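Local coordinates for uncharacterized protein MG377 homolog (Mycoplasma pneumoniae, PDB 1ZXJ), which is of unknown function but, as a mostly helical protein of three lobes, may act as a chaperone, at residues Val45-Arg50 and Lys207-Leu212. Residues are numbered along the deposited sequence; the frame is centred on the assembly and turned at random.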
loop_
_atom_site.group_PDB
_atom_site.type_symbol
_atom_site.label_atom_id
_atom_site.label_comp_id
_atom_site.label_asym_id
_atom_site.label_seq_id
_atom_site.Cartn_x
_atom_site.Cartn_y
_atom_site.Cartn_z
ATOM N N VAL A 45 -19.311 10.213 -3.484
ATOM C CA VAL A 45 -18.340 10.674 -2.501
ATOM C C VAL A 45 -18.082 9.587 -1.455
ATOM O O VAL A 45 -18.987 8.820 -1.114
ATOM C CB VAL A 45 -18.846 11.962 -1.816
ATOM C CG1 VAL A 45 -17.915 12.381 -0.706
ATOM C CG2 VAL A 45 -18.927 13.067 -2.838
ATOM N N ILE A 46 -16.841 9.515 -0.984
ATOM C CA ILE A 46 -16.426 8.553 0.026
ATOM C C ILE A 46 -16.513 9.186 1.399
ATOM O O ILE A 46 -16.011 10.283 1.613
ATOM C CB ILE A 46 -14.957 8.124 -0.162
ATOM C CG1 ILE A 46 -14.798 7.300 -1.432
ATOM C CG2 ILE A 46 -14.480 7.349 1.060
ATOM C CD1 ILE A 46 -15.046 8.058 -2.648
ATOM N N GLU A 47 -17.139 8.484 2.332
ATOM C CA GLU A 47 -17.272 8.983 3.692
ATOM C C GLU A 47 -16.056 8.522 4.474
ATOM O O GLU A 47 -15.720 7.335 4.470
ATOM C CB GLU A 47 -18.523 8.412 4.357
ATOM C CG GLU A 47 -19.846 8.820 3.701
ATOM C CD GLU A 47 -20.351 10.175 4.179
ATOM O OE1 GLU A 47 -21.475 10.574 3.786
ATOM O OE2 GLU A 47 -19.623 10.838 4.958
ATOM N N VAL A 48 -15.387 9.453 5.137
ATOM C CA VAL A 48 -14.231 9.083 5.940
ATOM C C VAL A 48 -14.651 9.089 7.405
ATOM O O VAL A 48 -15.085 10.111 7.929
ATOM C CB VAL A 48 -13.067 10.086 5.777
ATOM C CG1 VAL A 48 -11.846 9.587 6.554
ATOM C CG2 VAL A 48 -12.743 10.287 4.308
ATOM N N GLU A 49 -14.513 7.949 8.066
ATOM C CA GLU A 49 -14.883 7.856 9.464
ATOM C C GLU A 49 -13.950 8.523 10.469
ATOM O O GLU A 49 -14.408 9.024 11.480
ATOM C CB GLU A 49 -15.112 6.401 9.843
ATOM C CG GLU A 49 -16.356 5.804 9.186
ATOM C CD GLU A 49 -17.379 6.873 8.733
ATOM O OE1 GLU A 49 -17.216 7.440 7.624
ATOM O OE2 GLU A 49 -18.346 7.154 9.487
ATOM N N ARG A 50 -12.651 8.546 10.223
ATOM C CA ARG A 50 -11.781 9.209 11.189
ATOM C C ARG A 50 -10.652 9.987 10.573
ATOM O O ARG A 50 -10.211 9.679 9.486
ATOM C CB ARG A 50 -11.227 8.217 12.228
ATOM C CG ARG A 50 -10.538 7.020 11.655
ATOM C CD ARG A 50 -9.904 6.185 12.738
ATOM N NE ARG A 50 -10.866 5.600 13.679
ATOM C CZ ARG A 50 -10.508 4.934 14.781
ATOM N NH1 ARG A 50 -9.216 4.774 15.070
ATOM N NH2 ARG A 50 -11.429 4.425 15.591
ATOM N N LYS A 207 -13.776 12.090 -4.486
ATOM C CA LYS A 207 -14.107 13.252 -3.656
ATOM C C LYS A 207 -14.355 12.656 -2.257
ATOM O O LYS A 207 -15.042 11.638 -2.116
ATOM C CB LYS A 207 -15.405 13.912 -4.107
ATOM C CG LYS A 207 -15.439 14.504 -5.490
ATOM C CD LYS A 207 -16.914 14.763 -5.859
ATOM C CE LYS A 207 -17.120 15.269 -7.287
ATOM N NZ LYS A 207 -16.687 16.689 -7.469
ATOM N N PHE A 208 -13.817 13.271 -1.219
ATOM C CA PHE A 208 -14.030 12.725 0.115
ATOM C C PHE A 208 -14.878 13.655 0.941
ATOM O O PHE A 208 -14.916 14.856 0.693
ATOM C CB PHE A 208 -12.690 12.491 0.853
ATOM C CG PHE A 208 -11.824 11.433 0.234
ATOM C CD1 PHE A 208 -11.022 11.729 -0.863
ATOM C CD2 PHE A 208 -11.854 10.129 0.708
ATOM C CE1 PHE A 208 -10.255 10.732 -1.490
ATOM C CE2 PHE A 208 -11.094 9.120 0.095
ATOM C CZ PHE A 208 -10.289 9.429 -1.018
ATOM N N HIS A 209 -15.580 13.067 1.899
ATOM C CA HIS A 209 -16.402 13.799 2.852
ATOM C C HIS A 209 -15.987 13.298 4.235
ATOM O O HIS A 209 -15.962 12.077 4.490
ATOM C CB HIS A 209 -17.912 13.553 2.670
ATOM C CG HIS A 209 -18.718 14.065 3.823
ATOM N ND1 HIS A 209 -18.983 15.407 3.999
ATOM C CD2 HIS A 209 -19.124 13.454 4.963
ATOM C CE1 HIS A 209 -19.501 15.601 5.198
ATOM N NE2 HIS A 209 -19.592 14.432 5.803
ATOM N N PHE A 210 -15.664 14.222 5.133
ATOM C CA PHE A 210 -15.243 13.800 6.469
ATOM C C PHE A 210 -16.376 13.842 7.472
ATOM O O PHE A 210 -16.877 14.900 7.798
ATOM C CB PHE A 210 -14.070 14.644 6.979
ATOM C CG PHE A 210 -12.797 14.442 6.206
ATOM C CD1 PHE A 210 -12.468 15.284 5.148
ATOM C CD2 PHE A 210 -11.932 13.396 6.529
ATOM C CE1 PHE A 210 -11.293 15.094 4.414
ATOM C CE2 PHE A 210 -10.747 13.192 5.802
ATOM C CZ PHE A 210 -10.430 14.051 4.736
ATOM N N ASN A 211 -16.760 12.658 7.943
ATOM C CA ASN A 211 -17.836 12.441 8.908
ATOM C C ASN A 211 -17.388 12.840 10.313
ATOM O O ASN A 211 -17.035 11.987 11.112
ATOM C CB ASN A 211 -18.194 10.945 8.894
ATOM C CG ASN A 211 -19.454 10.619 9.689
ATOM O OD1 ASN A 211 -19.846 11.356 10.596
ATOM N ND2 ASN A 211 -20.085 9.495 9.354
ATOM N N LEU A 212 -17.395 14.125 10.618
ATOM C CA LEU A 212 -16.973 14.570 11.926
ATOM C C LEU A 212 -18.210 14.835 12.791
ATOM O O LEU A 212 -18.192 14.654 14.008
ATOM C CB LEU A 212 -16.124 15.833 11.781
ATOM C CG LEU A 212 -14.873 15.714 10.895
ATOM C CD1 LEU A 212 -14.155 17.049 10.827
ATOM C CD2 LEU A 212 -13.935 14.676 11.436
HETATM O O HOH W 1 -14.974 11.094 12.946
#
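Val48 lies between two phenylalanines of the neighbouring strand: its CG2 comes 3.7 Å from CD2 of Phe208, and its CB 3.6 Å from CD2 of Phe210. CG1, anti to the backbone N (chi1 -176°), packs on the Phe210 ring, while CG2 bridges both rings. Ile46 projects alongside Phe208, with its CB 3.8 Å from Phe208 CD2. Leu90 of helix 74-98 touches both phenylalanines, and Cys93 touches Ile46, which places this apolar face against that helix. Residues 46-48 and 208-210 form a two-stranded parallel sheet, joining the N- and C-terminal parts of the chain. Its backbone ladder runs from Ile46 N to Lys207 O (3.0 Å, 171° at the hydrogen), then His209 N to Ile46 O, Val48 N to His209 O (2.8 Å) and Asn211 N to Val48 O. On the other face Val45 CG1 packs 3.6 Å from His209 CB, and Glu47 and His209 lie together. Beyond the strands, Glu49 OE2 is 2.9 Å from Asn211 ND2, with carboxylate and amide planes 77° apart, and one water donates to both Glu49 O and Asn211 O. The chemistry thus implies a two-sided parallel strand pair, apolar toward helix 74-98 and more polar on its reverse, held in register mainly by main-chain bonds.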